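PDB 4OVJ: extracellular solute-binding protein family 1 from Alicyclobacillus acidocaldarius subsp. acidocaldarius, which probably captures a solute outside the cell, as extracellular binding proteins of this family do, and delivers it to a membrane transporter for import. Local coordinates for residues 209-214 with 401-406; 155-160 with 280-285; 22-27 with 54-59; 131-136 with 295-300; 143-148 with 274-279. One frame throughout, in Å; residues are numbered along the deposited sequence.

Contact 1: residues 209-214 with 401-406; sequences FTESTL and GAEQFM
M406, modelled as selenomethionine, lays its SE atom over the start of helix 211-226, 3.5 Å from E211 CA. This is helix-to-helix packing in a solute-binding-protein fold: the first turn of helix 211-226, with T210 at its N-cap position, rests on the side of helix 398-414. A bend at the last torsion of M406 (chi3 74°) swings the methyl CE to 3.3 Å from F209 O. The F209 ring reaches M406 tip to tip, CE1 lying 3.8 Å from SE. That makes a Met-aromatic contact in which the selenium stands obliquely to the ring, 62° off its normal. Farther along the rim, F209 CZ meets F405 CE2 at 4.1 Å, each atom near the plane of the other ring. Deeper in, L214 CD2 packs on the methyl of A402, 3.7 Å from its CB, and, consistent with the small alanine, E211 CA lies 6.2 Å from A402 CA. Helix 377-392 covers the same patch, with M387 touching both L214 and F405. On the polar side E211 runs extended toward E403, their carboxylate planes 85° apart. No hydrogen bond joins these acids; if both are ionised they would probably repel, which may be one reason E403 has two deposited conformers. In the one given, E403 CG crowds E211 OE1 at 2.7 Å, and E211 OE1 lies 3.1 Å from E403 OE2.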
# COMPACT_ATOMS: atom_id res chain seq x y z
N PHE A 209 -8.85 -2.52 18.63
CA PHE A 209 -10.12 -1.82 18.47
C PHE A 209 -11.18 -2.46 19.34
O PHE A 209 -11.01 -3.58 19.84
CB PHE A 209 -10.57 -1.86 17.01
CG PHE A 209 -10.76 -3.25 16.49
CD1 PHE A 209 -11.99 -3.89 16.61
CD2 PHE A 209 -9.70 -3.94 15.92
CE1 PHE A 209 -12.16 -5.18 16.15
CE2 PHE A 209 -9.87 -5.23 15.45
CZ PHE A 209 -11.10 -5.85 15.57
N THR A 210 -12.29 -1.76 19.50
CA THR A 210 -13.40 -2.22 20.33
C THR A 210 -14.52 -2.82 19.49
O THR A 210 -14.61 -2.60 18.28
CB THR A 210 -14.01 -1.05 21.11
OG1 THR A 210 -14.54 -0.10 20.19
CG2 THR A 210 -12.97 -0.39 22.01
N GLU A 211 -15.40 -3.56 20.14
CA GLU A 211 -16.54 -4.15 19.46
C GLU A 211 -17.41 -3.10 18.77
O GLU A 211 -17.85 -3.32 17.65
CB GLU A 211 -17.37 -4.96 20.45
CG GLU A 211 -18.44 -5.80 19.80
CD GLU A 211 -19.18 -6.63 20.82
OE1 GLU A 211 -18.52 -7.45 21.50
OE2 GLU A 211 -20.40 -6.45 20.96
N SER A 212 -17.63 -1.99 19.46
CA SER A 212 -18.43 -0.90 18.94
C SER A 212 -17.93 -0.41 17.58
O SER A 212 -18.71 -0.18 16.66
CB SER A 212 -18.38 0.25 19.94
OG SER A 212 -19.34 1.21 19.61
N THR A 213 -16.62 -0.26 17.47
CA THR A 213 -15.99 0.21 16.23
C THR A 213 -16.24 -0.76 15.08
O THR A 213 -16.55 -0.35 13.95
CB THR A 213 -14.50 0.36 16.46
OG1 THR A 213 -14.30 1.31 17.51
CG2 THR A 213 -13.78 0.80 15.18
N LEU A 214 -16.13 -2.06 15.35
CA LEU A 214 -16.37 -3.06 14.32
C LEU A 214 -17.86 -3.14 13.98
O LEU A 214 -18.22 -3.22 12.82
CB LEU A 214 -15.84 -4.42 14.74
CG LEU A 214 -16.09 -5.60 13.79
CD1 LEU A 214 -15.62 -5.26 12.39
CD2 LEU A 214 -15.35 -6.81 14.35
N GLY A 401 -21.29 -11.51 15.02
CA GLY A 401 -20.08 -11.73 14.23
C GLY A 401 -18.88 -11.02 14.82
O GLY A 401 -17.80 -11.61 14.93
N ALA A 402 -19.06 -9.75 15.20
CA ALA A 402 -18.00 -8.98 15.83
C ALA A 402 -17.51 -9.69 17.10
O ALA A 402 -16.31 -9.90 17.25
CB ALA A 402 -18.46 -7.57 16.14
N GLU A 403 -18.43 -10.07 17.98
CA GLU A 403 -18.05 -10.73 19.24
C GLU A 403 -17.30 -12.02 19.01
O GLU A 403 -16.27 -12.27 19.64
CB GLU A 403 -19.28 -11.02 20.10
CG GLU A 403 -19.57 -9.86 21.02
CD GLU A 403 -20.20 -10.25 22.34
OE1 GLU A 403 -20.91 -11.28 22.39
OE2 GLU A 403 -19.99 -9.51 23.33
N GLN A 404 -17.82 -12.84 18.10
CA GLN A 404 -17.23 -14.13 17.79
C GLN A 404 -15.84 -13.98 17.19
O GLN A 404 -14.89 -14.62 17.63
CB GLN A 404 -18.16 -14.89 16.83
CG GLN A 404 -17.75 -16.32 16.55
CD GLN A 404 -18.88 -17.14 15.93
OE1 GLN A 404 -19.06 -17.15 14.71
NE2 GLN A 404 -19.63 -17.85 16.77
N PHE A 405 -15.73 -13.10 16.19
CA PHE A 405 -14.45 -12.87 15.54
C PHE A 405 -13.38 -12.37 16.51
O PHE A 405 -12.24 -12.82 16.46
CB PHE A 405 -14.56 -11.88 14.37
CG PHE A 405 -13.23 -11.34 13.93
CD1 PHE A 405 -12.38 -12.11 13.15
CD2 PHE A 405 -12.79 -10.09 14.36
CE1 PHE A 405 -11.14 -11.65 12.78
CE2 PHE A 405 -11.54 -9.62 13.99
CZ PHE A 405 -10.71 -10.40 13.20
N MSE A 406 -13.75 -11.43 17.38
CA MSE A 406 -12.81 -10.79 18.29
C MSE A 406 -12.33 -11.74 19.35
O MSE A 406 -11.15 -11.75 19.68
CB MSE A 406 -13.45 -9.58 18.94
CG MSE A 406 -13.54 -8.45 17.93
SE MSE A 406 -14.41 -6.89 18.74
CE MSE A 406 -12.87 -6.36 19.86

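Contact 2: residues 155-160 with 280-285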
# COMPACT_ATOMS: atom_id res chain seq x y z
N GLY A 155 -15.92 13.72 -7.46
CA GLY A 155 -14.67 13.22 -6.92
C GLY A 155 -14.14 13.86 -5.66
O GLY A 155 -13.06 13.49 -5.19
N GLN A 156 -14.88 14.80 -5.10
CA GLN A 156 -14.46 15.46 -3.86
C GLN A 156 -14.48 14.46 -2.72
O GLN A 156 -15.27 13.51 -2.72
CB GLN A 156 -15.34 16.68 -3.54
CG GLN A 156 -16.72 16.37 -2.96
CD GLN A 156 -17.83 16.17 -3.98
OE1 GLN A 156 -17.62 16.04 -5.22
NE2 GLN A 156 -19.05 16.10 -3.47
N ARG A 157 -13.62 14.67 -1.73
CA ARG A 157 -13.63 13.79 -0.59
C ARG A 157 -14.87 14.06 0.25
O ARG A 157 -15.20 15.23 0.51
CB ARG A 157 -12.38 13.94 0.23
CG ARG A 157 -12.08 12.70 1.04
CD ARG A 157 -10.85 12.88 1.91
NE ARG A 157 -10.46 11.59 2.47
CZ ARG A 157 -9.54 11.43 3.41
NH1 ARG A 157 -8.87 12.49 3.88
NH2 ARG A 157 -9.27 10.21 3.86
N VAL A 158 -15.53 13.01 0.71
CA VAL A 158 -16.75 13.16 1.48
C VAL A 158 -16.70 12.30 2.73
O VAL A 158 -15.83 11.45 2.86
CB VAL A 158 -18.00 12.78 0.65
CG1 VAL A 158 -18.23 13.77 -0.48
CG2 VAL A 158 -17.88 11.37 0.11
N SER A 159 -17.65 12.54 3.63
CA SER A 159 -17.80 11.69 4.81
C SER A 159 -18.50 10.39 4.44
O SER A 159 -19.14 10.28 3.39
CB SER A 159 -18.64 12.38 5.86
OG SER A 159 -19.97 12.48 5.40
N TRP A 160 -18.40 9.40 5.32
CA TRP A 160 -19.09 8.12 5.09
C TRP A 160 -20.60 8.32 4.90
O TRP A 160 -21.21 7.70 4.02
CB TRP A 160 -18.85 7.17 6.26
CG TRP A 160 -17.48 6.57 6.33
CD1 TRP A 160 -16.57 6.77 7.30
CD2 TRP A 160 -16.91 5.63 5.43
NE1 TRP A 160 -15.44 6.05 7.05
CE2 TRP A 160 -15.63 5.32 5.91
CE3 TRP A 160 -17.35 5.02 4.25
CZ2 TRP A 160 -14.78 4.43 5.26
CZ3 TRP A 160 -16.51 4.13 3.61
CH2 TRP A 160 -15.24 3.83 4.12
N PRO A 280 -10.59 8.10 -0.07
CA PRO A 280 -11.68 7.40 0.59
C PRO A 280 -12.40 8.25 1.65
O PRO A 280 -11.85 9.25 2.13
CB PRO A 280 -11.03 6.16 1.21
CG PRO A 280 -9.58 6.30 1.02
CD PRO A 280 -9.27 7.53 0.23
N PRO A 281 -13.65 7.88 1.97
CA PRO A 281 -14.44 8.77 2.81
C PRO A 281 -13.92 8.95 4.21
O PRO A 281 -13.19 8.10 4.72
CB PRO A 281 -15.81 8.08 2.85
CG PRO A 281 -15.86 7.28 1.62
CD PRO A 281 -14.46 6.78 1.44
N THR A 282 -14.30 10.06 4.81
CA THR A 282 -13.85 10.44 6.12
C THR A 282 -14.89 10.19 7.20
O THR A 282 -16.08 10.03 6.92
CB THR A 282 -13.47 11.94 6.14
OG1 THR A 282 -14.61 12.73 5.79
CG2 THR A 282 -12.35 12.21 5.17
N GLN A 283 -14.42 10.17 8.45
CA GLN A 283 -15.29 10.05 9.61
C GLN A 283 -15.33 11.38 10.36
O GLN A 283 -14.36 11.77 10.97
CB GLN A 283 -14.77 8.98 10.56
CG GLN A 283 -15.56 8.85 11.85
CD GLN A 283 -17.02 8.57 11.61
OE1 GLN A 283 -17.37 7.58 10.96
NE2 GLN A 283 -17.89 9.44 12.10
N PRO A 284 -16.49 12.06 10.36
CA PRO A 284 -16.61 13.27 11.16
C PRO A 284 -16.37 13.00 12.64
O PRO A 284 -16.86 12.00 13.18
CB PRO A 284 -18.03 13.74 10.86
CG PRO A 284 -18.31 13.19 9.49
CD PRO A 284 -17.65 11.85 9.48
N GLY A 285 -15.57 13.86 13.28
CA GLY A 285 -15.16 13.67 14.67
C GLY A 285 -14.08 12.61 14.82
O GLY A 285 -13.70 12.27 15.93
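Two irregular loops meet here through a single beta bridge, S159 with T282, just where helix 160-174 begins in the solute-binding-protein fold; S159 is its N-cap residue. The bridge uses both backbone polar groups of T282. Its N-H donates to V158 O over 2.8 Å, in the carbonyl plane and on a lone pair, while its own carbonyl takes the first N-H of the helix, W160 N to T282 O being 2.9 Å. The W160 indole then folds over P281, whose CB stands 3.9 Å from the centroid of the six-membered ring and 20° off its normal, a CH-pi contact over one face. CG and CD of the same proline continue beneath CE3, CZ3 and CH2. The indole N-H is held elsewhere, by Q194, and Y220 meets the ring edge-to-face. An alanine at W160 would remove the cover over P281 and the bond to Q194, and would probably loosen the seat of the 280-285 loop against the start of helix 160-174. At the other end R157, extended from CG to NE, lies across T282 with the methyl CG2 above the centre of the guanidinium. The edge of that group grips a carbonyl: NE to P280 O is 2.7 Å, with the N-H...O angle 159°, and NH2 adds a weak bond to the same oxygen. E288 forms a salt bridge with NH2, so the flat group is held from two sides. On its face, T282 CG2 comes within 3.4 Å of R157 CZ.

Contact 3: residues 22-27 with 54-59; sequences KPVVTL and NIHIQT
The H56 imidazole meets the neighbouring strand by its edge, where T26 OG1 lies near the ring plane, 3.5 Å from H56 CD2. V24 CG2 approaches the ring obliquely, 3.7 Å from H56 NE2. The other flat group, the N54 amide, donates in its own plane: ND2 to K22 O is 3.1 Å and almost straight (173° at the hydrogen), although it arrives above the plane of the K22 carbonyl. N54 CG sits in the crowded position between backbone N and carbonyl carbon (chi1 56°), which turns the amide toward K22; D20 OD1 takes a bond from the same ND2. A leucine at N54 would lose both bonds and is likely to loosen the run of chain leading into strand 25-31. Water 1 bridges the two chain segments, donating to P23 O and N54 O. Beyond this, the main chains bond in parallel register, V25 O accepting from H56 N and L27 N donating to H56 O over 2.8 Å. L27 O then takes Q58 N. On the face carrying V25, L27, I55 and I57, L27 CD1 packs 3.7 Å from I55 CG2 and 3.9 Å from I57 CD1, and F313 of helix 307-319 touches L27 and I57. T26 and H56 occupy the opposite face. Two parallel neighbouring strands, 25-31 and 55-61, connected by helix 35-51, form the beta-alpha-beta unit from which periplasmic-binding-protein lobes are built.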
# COMPACT_ATOMS: atom_id res chain seq x y z
N LYS A 22 35.89 10.55 -7.47
CA LYS A 22 36.63 9.75 -6.49
C LYS A 22 37.09 8.46 -7.14
O LYS A 22 36.56 8.09 -8.18
CB LYS A 22 35.73 9.40 -5.31
CG LYS A 22 35.45 10.58 -4.40
CD LYS A 22 34.58 10.12 -3.25
CE LYS A 22 33.54 11.17 -2.94
NZ LYS A 22 32.55 10.62 -1.97
N PRO A 23 38.06 7.77 -6.53
CA PRO A 23 38.50 6.50 -7.07
C PRO A 23 37.35 5.49 -7.19
O PRO A 23 36.40 5.50 -6.40
CB PRO A 23 39.54 6.01 -6.06
CG PRO A 23 39.97 7.21 -5.32
CD PRO A 23 38.81 8.15 -5.32
N VAL A 24 37.47 4.62 -8.19
CA VAL A 24 36.48 3.64 -8.49
C VAL A 24 36.25 2.68 -7.32
O VAL A 24 37.19 2.27 -6.64
CB VAL A 24 36.82 2.89 -9.80
CG1 VAL A 24 38.15 2.17 -9.68
CG2 VAL A 24 35.72 1.91 -10.16
N VAL A 25 34.98 2.38 -7.07
CA VAL A 25 34.59 1.40 -6.05
C VAL A 25 33.49 0.53 -6.62
O VAL A 25 32.85 0.90 -7.61
CB VAL A 25 34.10 2.06 -4.73
CG1 VAL A 25 35.13 3.04 -4.19
CG2 VAL A 25 32.75 2.73 -4.91
N THR A 26 33.26 -0.60 -5.97
CA THR A 26 32.16 -1.50 -6.29
C THR A 26 31.24 -1.66 -5.08
O THR A 26 31.70 -1.91 -3.95
CB THR A 26 32.68 -2.88 -6.70
OG1 THR A 26 33.49 -2.74 -7.86
CG2 THR A 26 31.53 -3.85 -6.99
N LEU A 27 29.94 -1.50 -5.33
CA LEU A 27 28.90 -1.75 -4.34
C LEU A 27 28.16 -3.01 -4.72
O LEU A 27 27.80 -3.19 -5.88
CB LEU A 27 27.86 -0.63 -4.34
CG LEU A 27 28.37 0.78 -4.04
CD1 LEU A 27 27.29 1.81 -4.36
CD2 LEU A 27 28.77 0.89 -2.59
N ASN A 54 32.32 5.85 -12.09
CA ASN A 54 33.30 5.43 -11.08
C ASN A 54 32.71 4.57 -9.95
O ASN A 54 33.35 4.35 -8.92
CB ASN A 54 34.02 6.63 -10.51
CG ASN A 54 33.08 7.64 -9.93
OD1 ASN A 54 31.88 7.68 -10.27
ND2 ASN A 54 33.61 8.50 -9.08
N ILE A 55 31.50 4.07 -10.15
CA ILE A 55 30.88 3.16 -9.20
C ILE A 55 30.35 1.96 -9.97
O ILE A 55 29.42 2.08 -10.79
CB ILE A 55 29.74 3.84 -8.41
CG1 ILE A 55 30.26 5.09 -7.69
CG2 ILE A 55 29.14 2.86 -7.39
CD1 ILE A 55 29.18 6.00 -7.10
N HIS A 56 30.92 0.79 -9.71
CA HIS A 56 30.36 -0.44 -10.22
C HIS A 56 29.29 -0.96 -9.25
O HIS A 56 29.44 -0.87 -8.03
CB HIS A 56 31.41 -1.53 -10.31
CG HIS A 56 32.57 -1.21 -11.20
ND1 HIS A 56 32.43 -0.92 -12.54
CD2 HIS A 56 33.90 -1.25 -10.96
CE1 HIS A 56 33.62 -0.75 -13.07
NE2 HIS A 56 34.53 -0.94 -12.13
N ILE A 57 28.23 -1.51 -9.81
CA ILE A 57 27.23 -2.21 -9.04
C ILE A 57 27.30 -3.70 -9.36
O ILE A 57 27.21 -4.10 -10.53
CB ILE A 57 25.81 -1.69 -9.33
CG1 ILE A 57 25.73 -0.19 -9.08
CG2 ILE A 57 24.79 -2.46 -8.49
CD1 ILE A 57 26.01 0.22 -7.65
N GLN A 58 27.49 -4.50 -8.32
CA GLN A 58 27.44 -5.93 -8.43
C GLN A 58 26.11 -6.41 -7.86
O GLN A 58 25.92 -6.42 -6.64
CB GLN A 58 28.62 -6.53 -7.67
CG GLN A 58 28.68 -8.03 -7.73
CD GLN A 58 29.88 -8.58 -6.98
OE1 GLN A 58 30.92 -7.93 -6.87
NE2 GLN A 58 29.74 -9.80 -6.47
N THR A 59 25.19 -6.80 -8.73
CA THR A 59 23.88 -7.23 -8.25
C THR A 59 23.94 -8.63 -7.65
O THR A 59 24.73 -9.48 -8.09
CB THR A 59 22.82 -7.18 -9.36
OG1 THR A 59 23.20 -8.02 -10.46
CG2 THR A 59 22.65 -5.76 -9.84
O HOH W 1 33.71 5.96 -6.49

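Contact 4: residues 131-136 with 295-300; sequences GIPNAL and SQFWSI
Hydrogen bonds define this buried antiparallel pairing of strands 128-144 and 293-300 in the central sheet of the solute-binding-protein fold. I132 and W298 form the hydrogen-bonded pair, I132 N to W298 O and W298 N to I132 O both measuring 2.9 Å. Next to it, P133 and F297 are a non-hydrogen-bonded pair. Past them the chain turns at N134, whose N binds Q296 O, and S295 N reaches A135 O almost straight (178° at the hydrogen). The one side-chain bond links two amides: N134 ND2 gives an in-plane proton to a lone pair of Q296 OE1 at 3.0 Å, and R331 NE also binds that oxygen. Apolar packing is led by P133, side by side with F297, its CG 3.6 Å from F297 CE2. G131 packs without a side chain against the F297 edge, where a beta carbon would come too close to S299 OG and F297 CB. Aromatic contact completes the set. N134, with CG in the crowded position (chi1 61°), crosses W298 at about a right angle and sets its CB over the five-membered ring, a CH-pi contact 3.6 Å from the centroid. N134 ND2 also sits over that face, toward the rim, 3.4 Å from W298 CZ2; N134 CB comes to 3.2 Å from W298 NE1.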
# COMPACT_ATOMS: atom_id res chain seq x y z
N GLY A 131 15.59 2.58 6.50
CA GLY A 131 15.20 2.26 5.15
C GLY A 131 14.37 3.39 4.59
O GLY A 131 13.67 4.06 5.33
N ILE A 132 14.46 3.58 3.29
CA ILE A 132 13.62 4.57 2.61
C ILE A 132 12.66 3.84 1.66
O ILE A 132 13.10 3.04 0.82
CB ILE A 132 14.47 5.61 1.88
CG1 ILE A 132 15.39 6.31 2.91
CG2 ILE A 132 13.56 6.61 1.20
CD1 ILE A 132 16.38 7.27 2.31
N PRO A 133 11.35 4.07 1.83
CA PRO A 133 10.39 3.41 0.94
C PRO A 133 10.71 3.72 -0.50
O PRO A 133 11.08 4.86 -0.81
CB PRO A 133 9.05 4.01 1.36
CG PRO A 133 9.24 4.36 2.80
CD PRO A 133 10.65 4.87 2.86
N ASN A 134 10.61 2.73 -1.36
CA ASN A 134 10.97 2.91 -2.76
C ASN A 134 9.76 3.07 -3.69
O ASN A 134 9.89 3.51 -4.83
CB ASN A 134 11.93 1.82 -3.25
CG ASN A 134 11.36 0.42 -3.17
OD1 ASN A 134 10.15 0.21 -3.06
ND2 ASN A 134 12.25 -0.57 -3.23
N ALA A 135 8.58 2.73 -3.19
CA ALA A 135 7.35 2.81 -3.97
C ALA A 135 6.17 2.76 -3.03
O ALA A 135 6.28 2.30 -1.89
CB ALA A 135 7.27 1.67 -4.97
N LEU A 136 5.03 3.23 -3.51
CA LEU A 136 3.88 3.52 -2.67
C LEU A 136 2.57 2.93 -3.20
O LEU A 136 2.42 2.68 -4.39
CB LEU A 136 3.69 5.03 -2.62
CG LEU A 136 4.90 5.86 -2.20
CD1 LEU A 136 4.54 7.34 -2.19
CD2 LEU A 136 5.39 5.44 -0.82
N SER A 295 5.89 -0.12 -0.40
CA SER A 295 5.96 -1.43 -1.04
C SER A 295 7.17 -2.21 -0.52
O SER A 295 7.08 -3.40 -0.25
CB SER A 295 6.09 -1.26 -2.55
OG SER A 295 4.99 -0.51 -3.02
N GLN A 296 8.28 -1.50 -0.44
CA GLN A 296 9.57 -2.05 -0.04
C GLN A 296 10.43 -0.87 0.34
O GLN A 296 9.98 0.27 0.25
CB GLN A 296 10.28 -2.81 -1.18
CG GLN A 296 9.44 -3.47 -2.24
CD GLN A 296 10.27 -3.98 -3.39
OE1 GLN A 296 11.28 -3.35 -3.77
NE2 GLN A 296 9.88 -5.10 -3.95
N PHE A 297 11.65 -1.13 0.76
CA PHE A 297 12.59 -0.11 1.19
C PHE A 297 13.96 -0.36 0.57
O PHE A 297 14.33 -1.50 0.32
CB PHE A 297 12.82 -0.14 2.70
CG PHE A 297 11.61 0.15 3.52
CD1 PHE A 297 10.67 -0.83 3.75
CD2 PHE A 297 11.44 1.40 4.12
CE1 PHE A 297 9.54 -0.57 4.50
CE2 PHE A 297 10.32 1.66 4.89
CZ PHE A 297 9.36 0.68 5.07
N TRP A 298 14.72 0.72 0.39
CA TRP A 298 16.16 0.63 0.19
C TRP A 298 16.85 0.85 1.53
O TRP A 298 16.57 1.83 2.22
CB TRP A 298 16.68 1.69 -0.78
CG TRP A 298 16.02 1.74 -2.11
CD1 TRP A 298 15.48 2.85 -2.69
CD2 TRP A 298 15.82 0.67 -3.04
NE1 TRP A 298 14.97 2.54 -3.92
CE2 TRP A 298 15.16 1.21 -4.16
CE3 TRP A 298 16.13 -0.70 -3.03
CZ2 TRP A 298 14.80 0.43 -5.25
CZ3 TRP A 298 15.78 -1.46 -4.13
CH2 TRP A 298 15.12 -0.89 -5.22
N SER A 299 17.76 -0.06 1.87
CA SER A 299 18.57 0.06 3.08
C SER A 299 20.05 -0.12 2.70
O SER A 299 20.38 -0.70 1.66
CB SER A 299 18.15 -1.01 4.09
OG SER A 299 16.83 -0.80 4.61
N ILE A 300 20.92 0.38 3.56
CA ILE A 300 22.35 0.29 3.37
C ILE A 300 22.96 -0.47 4.56
O ILE A 300 22.55 -0.28 5.70
CB ILE A 300 22.99 1.68 3.24
CG1 ILE A 300 22.43 2.40 2.01
CG2 ILE A 300 24.52 1.61 3.14
CD1 ILE A 300 22.84 3.85 1.88

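Contact 5: residues 143-148 with 274-279; sequences YDEAAF and SLALAL
Y143 leaves strand 128-144 with CG in the crowded position (chi1 68°), and the ring folds across A276 of strand 275-278. From CB outward, CG lies 3.9 Å from A276 O, and CD1 closes to 3.3 Å from that oxygen. CE1 passes along the A276 carbonyl carbon and on toward the methyl of A278, whose backbone N lies in plane at the ring edge. CZ lies 3.5 Å from A276 CB, which sits over one ring face. At the tip, OH binds water 2 at 2.7 Å, and the water donates to L277 O. Y153 meets the ring edge-to-face. The backbones beneath form an antiparallel hydrogen-bonded pair, Y143 N to A276 O and A276 N to Y143 O each 2.9 Å. E145 then begins helix 145-149, giving its N-H to S274 O over 3.2 Å, while its CG touches the same methyl, 3.2 Å from A276 CB and roughly at a right angle to the ring's approach. D144, at the N-cap, accepts from A147 N at OD1, and R273 makes a salt bridge with OD2. The acid, between a helix start and an arginine, would probably stay ionised, and the capping bond, the salt bridge and the E145 N to S274 O bond tie the strand-to-helix junction.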
# COMPACT_ATOMS: atom_id res chain seq x y z
N TYR A 143 -14.12 5.09 -9.34
CA TYR A 143 -15.53 5.22 -9.68
C TYR A 143 -15.77 5.57 -11.16
O TYR A 143 -14.93 6.17 -11.83
CB TYR A 143 -16.22 6.24 -8.77
CG TYR A 143 -15.77 7.68 -8.97
CD1 TYR A 143 -14.61 8.16 -8.37
CD2 TYR A 143 -16.51 8.55 -9.75
CE1 TYR A 143 -14.20 9.47 -8.57
CE2 TYR A 143 -16.11 9.85 -9.95
CZ TYR A 143 -14.95 10.31 -9.35
OH TYR A 143 -14.53 11.59 -9.57
N ASP A 144 -16.93 5.14 -11.64
CA ASP A 144 -17.40 5.46 -12.98
C ASP A 144 -17.83 6.94 -12.99
O ASP A 144 -18.84 7.32 -12.38
CB ASP A 144 -18.57 4.52 -13.31
CG ASP A 144 -19.21 4.78 -14.66
OD1 ASP A 144 -19.21 5.92 -15.15
OD2 ASP A 144 -19.79 3.83 -15.21
N GLU A 145 -17.03 7.76 -13.65
CA GLU A 145 -17.26 9.20 -13.68
C GLU A 145 -18.66 9.56 -14.15
O GLU A 145 -19.35 10.36 -13.52
CB GLU A 145 -16.29 9.87 -14.64
CG GLU A 145 -14.96 10.21 -14.05
CD GLU A 145 -14.29 11.30 -14.85
OE1 GLU A 145 -14.15 11.11 -16.08
OE2 GLU A 145 -13.92 12.34 -14.25
N ALA A 146 -19.06 9.01 -15.29
CA ALA A 146 -20.35 9.35 -15.86
C ALA A 146 -21.50 8.90 -14.98
O ALA A 146 -22.49 9.62 -14.84
CB ALA A 146 -20.49 8.79 -17.27
N ALA A 147 -21.38 7.74 -14.34
CA ALA A 147 -22.44 7.28 -13.45
C ALA A 147 -22.60 8.20 -12.24
O ALA A 147 -23.71 8.56 -11.87
CB ALA A 147 -22.18 5.86 -12.98
N PHE A 148 -21.49 8.57 -11.62
CA PHE A 148 -21.55 9.41 -10.43
C PHE A 148 -21.95 10.85 -10.74
O PHE A 148 -22.53 11.52 -9.90
CB PHE A 148 -20.25 9.31 -9.62
CG PHE A 148 -20.24 8.10 -8.72
CD1 PHE A 148 -20.03 6.84 -9.26
CD2 PHE A 148 -20.56 8.23 -7.37
CE1 PHE A 148 -20.11 5.70 -8.46
CE2 PHE A 148 -20.63 7.11 -6.56
CZ PHE A 148 -20.39 5.84 -7.11
N SER A 274 -14.93 5.64 -18.54
CA SER A 274 -13.85 6.36 -17.89
C SER A 274 -13.95 6.28 -16.38
O SER A 274 -14.99 6.58 -15.80
CB SER A 274 -13.87 7.82 -18.33
OG SER A 274 -13.70 7.89 -19.72
N LEU A 275 -12.84 5.90 -15.76
CA LEU A 275 -12.75 5.81 -14.31
C LEU A 275 -11.99 7.00 -13.74
O LEU A 275 -11.05 7.52 -14.35
CB LEU A 275 -12.05 4.53 -13.91
CG LEU A 275 -12.67 3.24 -14.43
CD1 LEU A 275 -11.93 2.03 -13.87
CD2 LEU A 275 -14.16 3.17 -14.10
N ALA A 276 -12.42 7.43 -12.57
CA ALA A 276 -11.77 8.50 -11.84
C ALA A 276 -11.52 8.03 -10.41
O ALA A 276 -12.03 6.99 -9.98
CB ALA A 276 -12.62 9.76 -11.86
N LEU A 277 -10.74 8.82 -9.69
CA LEU A 277 -10.26 8.50 -8.37
C LEU A 277 -10.60 9.58 -7.36
O LEU A 277 -10.47 10.77 -7.62
CB LEU A 277 -8.75 8.31 -8.42
CG LEU A 277 -8.22 7.32 -9.45
CD1 LEU A 277 -6.70 7.31 -9.47
CD2 LEU A 277 -8.74 5.94 -9.13
N ALA A 278 -11.03 9.13 -6.19
CA ALA A 278 -11.25 10.00 -5.04
C ALA A 278 -10.53 9.43 -3.84
O ALA A 278 -10.30 8.22 -3.77
CB ALA A 278 -12.72 10.13 -4.73
N LEU A 279 -10.16 10.29 -2.90
CA LEU A 279 -9.69 9.78 -1.62
C LEU A 279 -10.87 9.11 -0.89
O LEU A 279 -12.02 9.52 -1.06
CB LEU A 279 -9.11 10.89 -0.75
CG LEU A 279 -7.86 11.54 -1.32
CD1 LEU A 279 -7.45 12.72 -0.44
CD2 LEU A 279 -6.71 10.54 -1.47
O HOH W 2 -12.01 12.49 -9.24
O HOH W 3 -17.47 7.16 -16.99

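Overall arrangement
Strand 128-144 links contacts 4 and 5: contact 4 uses its early part and contact 5 its end, their centres about 31 Å apart on opposite sides of the chain's centre. Strands 275-278 and 293-300, which pair with it, follow each other in sequence, and one segment of contact 2, 280-285, lies in the loop between them. Contacts 2 and 5 touch directly, with G155 CA 3.1 Å from Y143 OH. Contact 1 approaches contact 2 to about 9 Å between nearest atoms. Contact 3, at the edge of the same sheet, lies about 21 Å from contact 4 and about 54 Å from contact 1, centre to centre, consistent with two lobes. The solute pocket is not located by these five contacts.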